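Local atomic coordinates of 1-deoxy-D-xylulose 5-phosphate reductoisomerase (Moraxella catarrhalis, PDB entry 4ZQG), a protein that catalyses the NAD(P)H-dependent rearrangement and reduction of 1-deoxy-D-xylulose 5-phosphate to 2-C-methyl-D-erythritol 4-phosphate, a step of the MEP pathway to isoprenoids. Residues Trp216-Gly219 with Gln220-Ile224; Pro278-Lys281 with Thr282-Ala285; Pro152-Ser155 with Glu156-Ala159; Thr228-Asn231 with Lys232-Leu236; Glu235-Glu238 with Ala239-Phe243. All coordinates share one frame; numbering follows the deposited sequence.

Contact 1: Trp216-Gly219 with Gln220-Ile224; sequences WSMG and QKISI. With NAD (nicotinamide-adenine-dinucleotide), chain C; FOM (3-[formyl(hydroxy)amino]propylphosphonic acid), chain E.
G219 caps the N-terminus of helix 220-228 and turns its carbonyl onto S223, whose backbone N reaches G219 O in a weak bond of 3.3 Å. The hydroxyl does better: S223 OG donates to G219 O at 2.6 Å, since a chi1 of -76° folds it back beside its own backbone N. G219 N, in the peptide before, gives a weak bond to NAD O1N (2.8 Å). M218 and I222 cross at about a right angle, M218 CB pressing on I222 CG2 at 3.4 Å. Both then reach the ligands: M218 SD lies 3.5 Å from fosmidomycin C2, and I222 CD1 touches the nicotinamide at NAD C6N (3.4 Å). The W216 indole lays one face against fosmidomycin C2, towards the ring's rim, consistent with the active-site loop that folds over the inhibitor in this family. The loop follows helix 207-211, and beyond it helix 220-228 packs on helix 333-351, Q220 and I224 against L351 and K221 against N343 and E344.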
# COMPACT_ATOMS: atom_id res chain seq x y z
N TRP A 216 10.74 -11.99 14.68
CA TRP A 216 11.82 -11.03 14.51
C TRP A 216 13.03 -11.43 15.35
O TRP A 216 12.85 -11.99 16.43
CB TRP A 216 11.38 -9.66 15.03
CG TRP A 216 10.42 -8.93 14.25
CD1 TRP A 216 9.10 -8.73 14.55
CD2 TRP A 216 10.68 -8.18 13.07
NE1 TRP A 216 8.52 -7.92 13.60
CE2 TRP A 216 9.47 -7.57 12.68
CE3 TRP A 216 11.82 -7.98 12.28
CZ2 TRP A 216 9.36 -6.78 11.56
CZ3 TRP A 216 11.71 -7.20 11.16
CH2 TRP A 216 10.49 -6.60 10.80
N SER A 217 14.23 -11.15 14.84
CA SER A 217 15.47 -11.20 15.63
C SER A 217 16.01 -9.80 15.78
O SER A 217 16.29 -9.13 14.79
CB SER A 217 16.52 -12.03 14.93
OG SER A 217 16.53 -13.33 15.46
N MET A 218 16.14 -9.34 17.02
CA MET A 218 16.48 -7.95 17.28
C MET A 218 17.36 -7.84 18.50
O MET A 218 17.70 -8.84 19.13
CB MET A 218 15.19 -7.16 17.52
CG MET A 218 14.12 -7.39 16.47
SD MET A 218 12.57 -6.64 16.96
CE MET A 218 11.93 -7.88 18.10
N GLY A 219 17.74 -6.60 18.84
CA GLY A 219 18.44 -6.34 20.08
C GLY A 219 17.58 -6.76 21.27
O GLY A 219 16.41 -7.12 21.12
N GLN A 220 18.17 -6.70 22.45
CA GLN A 220 17.52 -7.14 23.66
C GLN A 220 16.39 -6.21 24.12
O GLN A 220 15.35 -6.67 24.63
CB GLN A 220 18.54 -7.21 24.78
CG GLN A 220 19.45 -8.42 24.73
CD GLN A 220 20.15 -8.59 26.07
OE1 GLN A 220 21.04 -7.80 26.43
NE2 GLN A 220 19.69 -9.58 26.85
N LYS A 221 16.63 -4.91 23.97
CA LYS A 221 15.72 -3.90 24.51
C LYS A 221 14.33 -3.85 23.76
O LYS A 221 13.27 -4.08 24.36
CB LYS A 221 16.41 -2.54 24.53
CG LYS A 221 15.63 -1.48 25.27
CD LYS A 221 15.93 -0.10 24.75
CE LYS A 221 14.70 0.79 24.88
NZ LYS A 221 14.01 0.62 26.19
N ILE A 222 14.40 -3.55 22.45
CA ILE A 222 13.28 -3.61 21.56
C ILE A 222 12.62 -4.97 21.69
O ILE A 222 11.42 -5.08 21.71
CB ILE A 222 13.66 -3.24 20.09
CG1 ILE A 222 12.43 -2.78 19.33
CG2 ILE A 222 14.27 -4.40 19.34
CD1 ILE A 222 12.70 -2.26 17.93
N SER A 223 13.38 -6.02 21.89
CA SER A 223 12.77 -7.30 22.08
C SER A 223 11.81 -7.28 23.27
O SER A 223 10.69 -7.72 23.15
CB SER A 223 13.83 -8.43 22.17
OG SER A 223 14.34 -8.72 20.86
N ILE A 224 12.25 -6.77 24.41
CA ILE A 224 11.40 -6.77 25.64
C ILE A 224 10.20 -5.82 25.51
O ILE A 224 9.07 -6.11 25.94
CB ILE A 224 12.24 -6.38 26.87
CG1 ILE A 224 13.37 -7.41 27.11
CG2 ILE A 224 11.36 -6.29 28.12
CD1 ILE A 224 12.89 -8.77 27.54
PA NAD C . 21.37 -3.48 19.59
O1A NAD C . 21.22 -3.55 21.07
O2A NAD C . 21.43 -4.73 18.74
O5B NAD C . 22.58 -2.50 19.14
C5B NAD C . 22.74 -1.18 19.63
C4B NAD C . 23.97 -0.51 19.00
O4B NAD C . 24.18 0.74 19.69
C3B NAD C . 25.26 -1.33 19.13
O3B NAD C . 26.10 -1.20 17.98
C2B NAD C . 25.94 -0.72 20.34
O2B NAD C . 27.36 -0.68 20.24
C1B NAD C . 25.41 0.71 20.42
N9A NAD C . 25.23 1.15 21.83
C8A NAD C . 24.59 0.47 22.80
N7A NAD C . 24.62 1.14 23.97
C5A NAD C . 25.29 2.28 23.78
C6A NAD C . 25.67 3.41 24.65
N6A NAD C . 25.30 3.42 25.97
N1A NAD C . 26.38 4.39 24.06
C2A NAD C . 26.76 4.34 22.75
N3A NAD C . 26.46 3.33 21.90
C4A NAD C . 25.72 2.29 22.36
O3 NAD C . 20.13 -2.55 19.09
PN NAD C . 19.12 -2.77 17.86
O1N NAD C . 18.18 -3.87 18.31
O2N NAD C . 19.92 -2.79 16.58
O5D NAD C . 18.36 -1.36 17.99
C5D NAD C . 18.91 -0.16 17.44
C4D NAD C . 17.84 0.93 17.37
O4D NAD C . 16.95 0.74 16.26
C3D NAD C . 16.98 0.91 18.62
O3D NAD C . 16.64 2.26 18.92
C2D NAD C . 15.77 0.08 18.24
O2D NAD C . 14.64 0.39 19.06
C1D NAD C . 15.63 0.43 16.75
N1N NAD C . 15.02 -0.66 15.97
C2N NAD C . 15.62 -1.88 15.88
C3N NAD C . 15.02 -2.93 15.16
C7N NAD C . 15.66 -4.28 15.01
O7N NAD C . 15.26 -5.05 14.15
N7N NAD C . 16.68 -4.63 15.79
C4N NAD C . 13.80 -2.69 14.54
C5N NAD C . 13.24 -1.45 14.64
C6N NAD C . 13.85 -0.43 15.36
O2 FOM E . 9.72 -2.79 15.92
N1 FOM E . 9.85 -3.86 15.05
C1 FOM E . 10.06 -3.68 13.81
O1 FOM E . 10.13 -2.56 13.34
C2 FOM E . 9.66 -5.17 15.66
C3 FOM E . 8.21 -5.02 16.12
C4 FOM E . 7.77 -6.16 17.00
PA1 FOM E . 6.14 -5.71 17.53
OP1 FOM E . 5.22 -5.70 16.23
OP2 FOM E . 6.13 -4.32 17.97
OP3 FOM E . 5.50 -6.67 18.68

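Contact 2: Pro278-Lys281 with Thr282-Ala285; sequences PDMK and TPIA. With NAD (nicotinamide-adenine-dinucleotide), chain C.
This contact is the capped N-terminus of helix 281-289, entered by the loop from strand 271-275 through D279 and M280. D279 O accepts from T282 N at 3.1 Å, and I284 N and A285 N bond to M280 O and K281 O. The D279 carboxylate caps the turn, its OD2 taking K281 N at 2.9 Å through the anti lone pair. K281 NZ bridges both carboxylate oxygens on their syn sides, 3.2 Å from D279 OD1 and 3.1 Å from D279 OD2; bends at chi3 and chi4 curl the lysine back to this salt bridge, and with K281 N three bonds from one residue hold the carboxylate. M280 links the turn to the cofactor: its CE meets P283 CG crosswise at 3.8 Å, its CB lies 4.1 Å from I284 CD1, and its CG comes within 3.2 Å of NAD O7N, placing the thioether against the nicotinamide. T282 OG1 bonds to D268 O of the second subunit, while I284 packs on S21, T22 and I25 of helix 17-26.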
# COMPACT_ATOMS: atom_id res chain seq x y z
N PRO A 278 8.99 -10.16 7.53
CA PRO A 278 9.53 -9.33 8.59
C PRO A 278 11.09 -9.48 8.70
O PRO A 278 11.58 -10.36 9.35
CB PRO A 278 8.83 -9.89 9.81
CG PRO A 278 8.64 -11.33 9.48
CD PRO A 278 8.31 -11.35 8.04
N ASP A 279 11.79 -8.58 8.04
CA ASP A 279 13.17 -8.60 7.86
C ASP A 279 13.58 -7.17 7.66
O ASP A 279 13.25 -6.60 6.63
CB ASP A 279 13.52 -9.34 6.60
CG ASP A 279 15.05 -9.54 6.45
OD1 ASP A 279 15.45 -10.70 6.38
OD2 ASP A 279 15.85 -8.57 6.43
N MET A 280 14.36 -6.61 8.57
CA MET A 280 14.67 -5.19 8.48
C MET A 280 15.50 -4.78 7.28
O MET A 280 15.69 -3.60 7.07
CB MET A 280 15.41 -4.74 9.75
CG MET A 280 14.57 -4.76 11.01
SD MET A 280 13.09 -3.74 10.94
CE MET A 280 13.73 -2.10 10.70
N LYS A 281 16.02 -5.72 6.49
CA LYS A 281 16.71 -5.31 5.27
C LYS A 281 15.80 -4.61 4.27
O LYS A 281 16.26 -3.76 3.52
CB LYS A 281 17.41 -6.48 4.60
CG LYS A 281 18.60 -6.99 5.37
CD LYS A 281 19.45 -8.00 4.60
CE LYS A 281 18.70 -9.28 4.30
NZ LYS A 281 18.42 -10.06 5.54
N THR A 282 14.51 -4.93 4.30
CA THR A 282 13.57 -4.28 3.39
C THR A 282 13.50 -2.79 3.66
O THR A 282 13.80 -1.99 2.78
CB THR A 282 12.20 -4.97 3.39
OG1 THR A 282 12.26 -6.19 2.63
CG2 THR A 282 11.19 -4.11 2.79
N PRO A 283 13.10 -2.37 4.86
CA PRO A 283 13.06 -0.93 5.13
C PRO A 283 14.40 -0.23 5.07
O PRO A 283 14.47 0.94 4.68
CB PRO A 283 12.52 -0.84 6.53
CG PRO A 283 12.59 -2.21 7.08
CD PRO A 283 12.47 -3.13 5.93
N ILE A 284 15.48 -0.92 5.43
CA ILE A 284 16.79 -0.28 5.38
C ILE A 284 17.10 -0.03 3.92
O ILE A 284 17.49 1.04 3.54
CB ILE A 284 17.88 -1.13 6.08
CG1 ILE A 284 17.56 -1.23 7.56
CG2 ILE A 284 19.29 -0.50 5.96
CD1 ILE A 284 18.35 -2.31 8.25
N ALA A 285 16.90 -1.05 3.10
CA ALA A 285 17.19 -0.94 1.69
C ALA A 285 16.40 0.19 1.03
O ALA A 285 16.95 0.95 0.24
CB ALA A 285 16.86 -2.26 1.02
PA NAD C . 21.37 -3.48 19.59
O1A NAD C . 21.22 -3.55 21.07
O2A NAD C . 21.43 -4.73 18.74
O5B NAD C . 22.58 -2.50 19.14
C5B NAD C . 22.74 -1.18 19.63
C4B NAD C . 23.97 -0.51 19.00
O4B NAD C . 24.18 0.74 19.69
C3B NAD C . 25.26 -1.33 19.13
O3B NAD C . 26.10 -1.20 17.98
C2B NAD C . 25.94 -0.72 20.34
O2B NAD C . 27.36 -0.68 20.24
C1B NAD C . 25.41 0.71 20.42
N9A NAD C . 25.23 1.15 21.83
C8A NAD C . 24.59 0.47 22.80
N7A NAD C . 24.62 1.14 23.97
C5A NAD C . 25.29 2.28 23.78
C6A NAD C . 25.67 3.41 24.65
N6A NAD C . 25.30 3.42 25.97
N1A NAD C . 26.38 4.39 24.06
C2A NAD C . 26.76 4.34 22.75
N3A NAD C . 26.46 3.33 21.90
C4A NAD C . 25.72 2.29 22.36
O3 NAD C . 20.13 -2.55 19.09
PN NAD C . 19.12 -2.77 17.86
O1N NAD C . 18.18 -3.87 18.31
O2N NAD C . 19.92 -2.79 16.58
O5D NAD C . 18.36 -1.36 17.99
C5D NAD C . 18.91 -0.16 17.44
C4D NAD C . 17.84 0.93 17.37
O4D NAD C . 16.95 0.74 16.26
C3D NAD C . 16.98 0.91 18.62
O3D NAD C . 16.64 2.26 18.92
C2D NAD C . 15.77 0.08 18.24
O2D NAD C . 14.64 0.39 19.06
C1D NAD C . 15.63 0.43 16.75
N1N NAD C . 15.02 -0.66 15.97
C2N NAD C . 15.62 -1.88 15.88
C3N NAD C . 15.02 -2.93 15.16
C7N NAD C . 15.66 -4.28 15.01
O7N NAD C . 15.26 -5.05 14.15
N7N NAD C . 16.68 -4.63 15.79
C4N NAD C . 13.80 -2.69 14.54
C5N NAD C . 13.24 -1.45 14.64
C6N NAD C . 13.85 -0.43 15.36

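Contact 3: Pro152-Ser155 with Glu156-Ala159; sequences PIDS and EHNA. With MG (magnesium ion), chain D; FOM (3-[formyl(hydroxy)amino]propylphosphonic acid), chain E; NAD (nicotinamide-adenine-dinucleotide), chain C.
S155 opens helix 155-162 and ties it to the inhibitor: its carbonyl O accepts from A159 N at 2.7 Å, while S155 N donates to fosmidomycin O1 at 3.3 Å. The serine CB comes within 3.1 Å of that same O1, and the side chain also touches W216 and H261. H157 follows two residues on. Its CB packs on P152 CB at 3.6 Å, and its ring meets D154 obliquely, H157 ND1 standing 3.5 Å from D154 CB; H157 NE2 is held by E235 O of helix 230-243. P152 ends strand 149-152, an edge strand of the seven-stranded parallel sheet, where the chain turns into helix 155-162. Its carbonyl takes N158 ND2 at 3.0 Å, the oxygen lying close to the plane of the amide; N158 ND2 also bonds to H286 ND1, and N158 N to D154 O. D154 and E156 frame this turn as two of the three protein ligands of the magnesium site. D154 sits at the N-cap but spends its side chain on the metal, OD1 lying 2.1 Å from magnesium, and OD2 pairs with K129. E156 is bent at chi2 (80°), which curls its carboxylate back to bring OE2 onto the same magnesium ion. The remaining oxygen, E156 OE1, forms a salt bridge with K232, and fosmidomycin O1 and O2 chelate the metal beside the two carboxylates.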
# COMPACT_ATOMS: atom_id res chain seq x y z
N PRO A 152 12.67 7.12 7.95
CA PRO A 152 12.58 6.09 8.96
C PRO A 152 12.90 4.69 8.45
O PRO A 152 12.49 4.29 7.33
CB PRO A 152 11.12 6.17 9.38
CG PRO A 152 10.42 6.56 8.13
CD PRO A 152 11.35 7.50 7.42
N ILE A 153 13.57 3.97 9.33
CA ILE A 153 14.06 2.63 9.12
C ILE A 153 13.17 1.70 9.89
O ILE A 153 13.03 0.53 9.53
CB ILE A 153 15.50 2.48 9.71
CG1 ILE A 153 16.54 2.81 8.65
CG2 ILE A 153 15.78 1.08 10.34
CD1 ILE A 153 17.96 2.79 9.23
N ASP A 154 12.64 2.18 11.00
CA ASP A 154 11.69 1.40 11.75
C ASP A 154 10.58 0.88 10.78
O ASP A 154 10.07 1.62 9.93
CB ASP A 154 11.12 2.23 12.91
CG ASP A 154 10.58 1.34 14.02
OD1 ASP A 154 10.45 0.16 13.72
OD2 ASP A 154 10.35 1.79 15.16
N SER A 155 10.24 -0.40 10.90
CA SER A 155 9.37 -1.09 9.94
C SER A 155 8.03 -0.39 9.71
O SER A 155 7.70 0.03 8.59
CB SER A 155 9.09 -2.51 10.41
OG SER A 155 8.68 -3.34 9.33
N GLU A 156 7.32 -0.18 10.81
CA GLU A 156 6.03 0.47 10.78
C GLU A 156 6.12 1.85 10.16
O GLU A 156 5.33 2.20 9.29
CB GLU A 156 5.41 0.55 12.16
CG GLU A 156 5.25 -0.82 12.83
CD GLU A 156 6.53 -1.34 13.45
OE1 GLU A 156 6.52 -2.45 14.05
OE2 GLU A 156 7.53 -0.62 13.34
N HIS A 157 7.11 2.62 10.55
CA HIS A 157 7.23 3.97 10.04
C HIS A 157 7.69 3.98 8.60
O HIS A 157 7.31 4.87 7.83
CB HIS A 157 8.18 4.77 10.90
CG HIS A 157 7.75 4.79 12.32
ND1 HIS A 157 7.90 3.70 13.14
CD2 HIS A 157 7.04 5.69 13.02
CE1 HIS A 157 7.36 3.96 14.32
NE2 HIS A 157 6.83 5.16 14.27
N ASN A 158 8.51 2.99 8.23
CA ASN A 158 8.95 2.90 6.89
C ASN A 158 7.75 2.54 6.02
O ASN A 158 7.55 3.19 4.98
CB ASN A 158 10.08 1.90 6.71
CG ASN A 158 10.57 1.86 5.28
OD1 ASN A 158 10.11 1.04 4.48
ND2 ASN A 158 11.44 2.80 4.93
N ALA A 159 6.95 1.57 6.48
CA ALA A 159 5.68 1.23 5.79
C ALA A 159 4.79 2.43 5.55
O ALA A 159 4.48 2.75 4.42
CB ALA A 159 4.91 0.21 6.57
MG MG D . 9.12 -1.16 14.69
O2 FOM E . 9.72 -2.79 15.92
N1 FOM E . 9.85 -3.86 15.05
C1 FOM E . 10.06 -3.68 13.81
O1 FOM E . 10.13 -2.56 13.34
C2 FOM E . 9.66 -5.17 15.66
C3 FOM E . 8.21 -5.02 16.12
C4 FOM E . 7.77 -6.16 17.00
PA1 FOM E . 6.14 -5.71 17.53
OP1 FOM E . 5.22 -5.70 16.23
OP2 FOM E . 6.13 -4.32 17.97
OP3 FOM E . 5.50 -6.67 18.68
PA NAD C . 21.37 -3.48 19.59
O1A NAD C . 21.22 -3.55 21.07
O2A NAD C . 21.43 -4.73 18.74
O5B NAD C . 22.58 -2.50 19.14
C5B NAD C . 22.74 -1.18 19.63
C4B NAD C . 23.97 -0.51 19.00
O4B NAD C . 24.18 0.74 19.69
C3B NAD C . 25.26 -1.33 19.13
O3B NAD C . 26.10 -1.20 17.98
C2B NAD C . 25.94 -0.72 20.34
O2B NAD C . 27.36 -0.68 20.24
C1B NAD C . 25.41 0.71 20.42
N9A NAD C . 25.23 1.15 21.83
C8A NAD C . 24.59 0.47 22.80
N7A NAD C . 24.62 1.14 23.97
C5A NAD C . 25.29 2.28 23.78
C6A NAD C . 25.67 3.41 24.65
N6A NAD C . 25.30 3.42 25.97
N1A NAD C . 26.38 4.39 24.06
C2A NAD C . 26.76 4.34 22.75
N3A NAD C . 26.46 3.33 21.90
C4A NAD C . 25.72 2.29 22.36
O3 NAD C . 20.13 -2.55 19.09
PN NAD C . 19.12 -2.77 17.86
O1N NAD C . 18.18 -3.87 18.31
O2N NAD C . 19.92 -2.79 16.58
O5D NAD C . 18.36 -1.36 17.99
C5D NAD C . 18.91 -0.16 17.44
C4D NAD C . 17.84 0.93 17.37
O4D NAD C . 16.95 0.74 16.26
C3D NAD C . 16.98 0.91 18.62
O3D NAD C . 16.64 2.26 18.92
C2D NAD C . 15.77 0.08 18.24
O2D NAD C . 14.64 0.39 19.06
C1D NAD C . 15.63 0.43 16.75
N1N NAD C . 15.02 -0.66 15.97
C2N NAD C . 15.62 -1.88 15.88
C3N NAD C . 15.02 -2.93 15.16
C7N NAD C . 15.66 -4.28 15.01
O7N NAD C . 15.26 -5.05 14.15
N7N NAD C . 16.68 -4.63 15.79
C4N NAD C . 13.80 -2.69 14.54
C5N NAD C . 13.24 -1.45 14.64
C6N NAD C . 13.85 -0.43 15.36

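Contact 4: Thr228-Asn231 with Lys232-Leu236; sequences TMMN and KGLEL. With MG (magnesium ion), chain D; FOM (3-[formyl(hydroxy)amino]propylphosphonic acid), chain E.
M229, with positive phi (77°), breaks from the preceding helix and caps the next, its O receiving weak bonds from K232 N and G233 N before regular bonds take over, L234 N to M230 O and E235 N to N231 O. T228 OG1 accepts M230 N in an ST turn. N231 carries the side-chain contact. Its chi1 of -178° sets CG opposite the backbone N, and ND2 reaches three acceptors: fosmidomycin OP2 at 2.9 Å, fosmidomycin O2 at 3.1 Å, and, weakly, E235 OE2 at 3.0 Å. Amide and carboxylate planes stand 69° apart, while N231 OD1 is taken by K129. E235 OE2 binds magnesium at 2.1 Å. K232, bent at chi2 and chi3, forms a salt bridge from NZ to E235 OE1 (2.6 Å), on the syn side and slightly out of the carboxylate plane. K232 NZ also bonds to fosmidomycin OP2, E156 OE1 and T188 O. Amide and ammonium thus join the phosphonate pocket to the metal site, and the lysine, between phosphonate and two carboxylates, would be expected to balance their negative charge and fix their orientation.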
# COMPACT_ATOMS: atom_id res chain seq x y z
N THR A 228 5.97 -6.46 26.06
CA THR A 228 5.06 -5.64 26.93
C THR A 228 4.17 -4.70 26.12
O THR A 228 3.23 -4.10 26.64
CB THR A 228 5.85 -4.72 27.89
OG1 THR A 228 6.48 -3.65 27.15
CG2 THR A 228 6.93 -5.47 28.64
N MET A 229 4.54 -4.54 24.85
CA MET A 229 3.86 -3.66 23.92
C MET A 229 4.21 -2.19 24.11
O MET A 229 3.68 -1.32 23.44
CB MET A 229 2.36 -3.85 23.94
CG MET A 229 1.69 -3.27 22.68
SD MET A 229 0.29 -4.17 21.97
CE MET A 229 1.00 -5.80 21.95
N MET A 230 5.17 -1.91 24.98
CA MET A 230 5.73 -0.59 25.05
C MET A 230 6.38 -0.18 23.72
O MET A 230 6.46 1.01 23.43
CB MET A 230 6.75 -0.53 26.17
CG MET A 230 7.43 0.82 26.33
SD MET A 230 6.21 2.11 26.63
CE MET A 230 5.80 1.81 28.35
N ASN A 231 6.86 -1.15 22.92
CA ASN A 231 7.46 -0.83 21.61
C ASN A 231 6.46 -0.08 20.70
O ASN A 231 6.83 0.89 20.01
CB ASN A 231 7.97 -2.08 20.92
CG ASN A 231 8.65 -1.77 19.58
OD1 ASN A 231 9.58 -0.95 19.49
ND2 ASN A 231 8.14 -2.37 18.51
N LYS A 232 5.20 -0.48 20.75
CA LYS A 232 4.17 0.20 20.00
C LYS A 232 3.90 1.57 20.57
O LYS A 232 3.72 2.54 19.83
CB LYS A 232 2.90 -0.62 19.93
CG LYS A 232 2.23 -0.59 18.58
CD LYS A 232 3.20 -0.74 17.41
CE LYS A 232 4.01 -2.02 17.53
NZ LYS A 232 4.80 -2.25 16.29
N GLY A 233 3.96 1.67 21.89
CA GLY A 233 3.83 2.93 22.61
C GLY A 233 4.79 3.94 22.08
O GLY A 233 4.45 5.07 21.79
N LEU A 234 6.03 3.51 21.96
CA LEU A 234 7.11 4.41 21.59
C LEU A 234 6.97 4.75 20.14
O LEU A 234 7.27 5.85 19.71
CB LEU A 234 8.46 3.71 21.83
CG LEU A 234 8.80 3.43 23.30
CD1 LEU A 234 10.09 2.64 23.34
CD2 LEU A 234 8.98 4.70 24.13
N GLU A 235 6.57 3.73 19.38
CA GLU A 235 6.36 3.89 17.96
C GLU A 235 5.23 4.88 17.70
O GLU A 235 5.30 5.69 16.76
CB GLU A 235 6.11 2.53 17.32
CG GLU A 235 7.44 1.81 17.12
CD GLU A 235 7.29 0.44 16.57
OE1 GLU A 235 6.14 -0.01 16.34
OE2 GLU A 235 8.31 -0.18 16.42
N LEU A 236 4.25 4.85 18.58
CA LEU A 236 3.16 5.82 18.55
C LEU A 236 3.70 7.25 18.68
O LEU A 236 3.35 8.13 17.87
CB LEU A 236 2.09 5.45 19.60
CG LEU A 236 1.07 6.49 19.96
CD1 LEU A 236 0.32 6.85 18.69
CD2 LEU A 236 0.09 5.94 20.97
MG MG D . 9.12 -1.16 14.69
O2 FOM E . 9.72 -2.79 15.92
N1 FOM E . 9.85 -3.86 15.05
C1 FOM E . 10.06 -3.68 13.81
O1 FOM E . 10.13 -2.56 13.34
C2 FOM E . 9.66 -5.17 15.66
C3 FOM E . 8.21 -5.02 16.12
C4 FOM E . 7.77 -6.16 17.00
PA1 FOM E . 6.14 -5.71 17.53
OP1 FOM E . 5.22 -5.70 16.23
OP2 FOM E . 6.13 -4.32 17.97
OP3 FOM E . 5.50 -6.67 18.68

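Contact 5: Glu235-Glu238 with Ala239-Phe243; sequences ELIE and ACHLF. With MG (magnesium ion), chain D.
E238 and L242, one helical turn apart, lie side by side and point the same way. E238 CB lies 3.1 Å from A239 N, and CG, anti to the backbone N (chi1 -177°), meets L242 CD1 at 3.9 Å. The extended chain then carries CD and the carboxylate towards H157 and K129, where OE2 comes close to D154 OD2, a like charge. E238 O accepts L242 N at 2.9 Å. I237 and H241 repeat the parallel pairing one residue earlier: I237 CG2 touches H241 CD2 at 3.9 Å, and the same ring carbon, H241 CD2, stands 3.2 Å from I237 O. Backbone bonds from A239 N to E235 O (2.8 Å) and from C240 N to L236 O make this an ordinary stretch of alpha helix. L242 CB sits over the centre of the F243 ring. This part of helix 230-243 packs among helix 130-146 (L132 on E238, H241 and L242), helix 155-162 (H157 and I160) and strand 250-254, where I250 packs on L236, A239 and C240.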
# COMPACT_ATOMS: atom_id res chain seq x y z
N GLU A 235 6.57 3.73 19.38
CA GLU A 235 6.36 3.89 17.96
C GLU A 235 5.23 4.88 17.70
O GLU A 235 5.30 5.69 16.76
CB GLU A 235 6.11 2.53 17.32
CG GLU A 235 7.44 1.81 17.12
CD GLU A 235 7.29 0.44 16.57
OE1 GLU A 235 6.14 -0.01 16.34
OE2 GLU A 235 8.31 -0.18 16.42
N LEU A 236 4.25 4.85 18.58
CA LEU A 236 3.16 5.82 18.55
C LEU A 236 3.70 7.25 18.68
O LEU A 236 3.35 8.13 17.87
CB LEU A 236 2.09 5.45 19.60
CG LEU A 236 1.07 6.49 19.96
CD1 LEU A 236 0.32 6.85 18.69
CD2 LEU A 236 0.09 5.94 20.97
N ILE A 237 4.58 7.48 19.65
CA ILE A 237 5.13 8.81 19.80
C ILE A 237 6.06 9.17 18.66
O ILE A 237 6.02 10.29 18.16
CB ILE A 237 5.82 8.95 21.15
CG1 ILE A 237 4.78 8.82 22.25
CG2 ILE A 237 6.55 10.27 21.24
CD1 ILE A 237 5.33 8.16 23.51
N GLU A 238 6.89 8.21 18.22
CA GLU A 238 7.74 8.38 17.02
C GLU A 238 6.92 8.83 15.82
O GLU A 238 7.29 9.79 15.14
CB GLU A 238 8.52 7.08 16.67
CG GLU A 238 9.51 7.16 15.47
CD GLU A 238 10.31 5.85 15.18
OE1 GLU A 238 11.52 5.94 14.79
OE2 GLU A 238 9.75 4.72 15.31
N ALA A 239 5.80 8.16 15.59
CA ALA A 239 4.92 8.50 14.47
C ALA A 239 4.37 9.93 14.53
O ALA A 239 4.35 10.65 13.51
CB ALA A 239 3.78 7.51 14.40
N CYS A 240 3.94 10.35 15.71
CA CYS A 240 3.50 11.72 15.89
C CYS A 240 4.54 12.72 15.41
O CYS A 240 4.21 13.60 14.64
CB CYS A 240 3.13 12.01 17.35
SG CYS A 240 1.73 11.08 18.06
N HIS A 241 5.80 12.59 15.82
CA HIS A 241 6.82 13.52 15.34
C HIS A 241 7.14 13.33 13.89
O HIS A 241 7.35 14.30 13.18
CB HIS A 241 8.12 13.40 16.13
CG HIS A 241 7.97 13.72 17.56
ND1 HIS A 241 7.84 15.01 18.02
CD2 HIS A 241 7.86 12.91 18.65
CE1 HIS A 241 7.65 14.98 19.33
NE2 HIS A 241 7.67 13.72 19.73
N LEU A 242 7.23 12.09 13.43
CA LEU A 242 7.69 11.89 12.07
C LEU A 242 6.70 12.45 11.08
O LEU A 242 7.07 13.07 10.08
CB LEU A 242 7.89 10.41 11.78
CG LEU A 242 9.24 9.76 12.12
CD1 LEU A 242 9.13 8.28 11.79
CD2 LEU A 242 10.34 10.45 11.35
N PHE A 243 5.43 12.19 11.36
CA PHE A 243 4.39 12.50 10.40
C PHE A 243 3.55 13.70 10.81
O PHE A 243 2.58 14.04 10.15
CB PHE A 243 3.54 11.26 10.23
CG PHE A 243 4.33 10.08 9.83
CD1 PHE A 243 4.37 8.95 10.61
CD2 PHE A 243 5.05 10.10 8.66
CE1 PHE A 243 5.11 7.85 10.24
CE2 PHE A 243 5.75 9.00 8.27
CZ PHE A 243 5.80 7.89 9.07
MG MG D . 9.12 -1.16 14.69

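How the contacts relate
The chain order is contacts 3, 1, 4, 5 and 2. Contacts 4 and 5 are successive turns of helix 230-243, sharing E235 and L236, their centres about 11 Å apart; helix 220-228 of contact 1 precedes that helix directly. Contacts 2 and 3 lie closest, centres about 9 Å apart, M280 and P283 packing on I153. Contact 1 meets contact 2 through W216 and contact 4 through I222 on N231, and lies farthest, about 20 Å between centres, from contact 5. Contact 3 meets contact 4 through E156 and K232, and both lend carboxylates to magnesium. Residues from contacts 1 to 4 thus meet at magnesium, fosmidomycin or the nicotinamide, bringing distant parts of the chain into one active site.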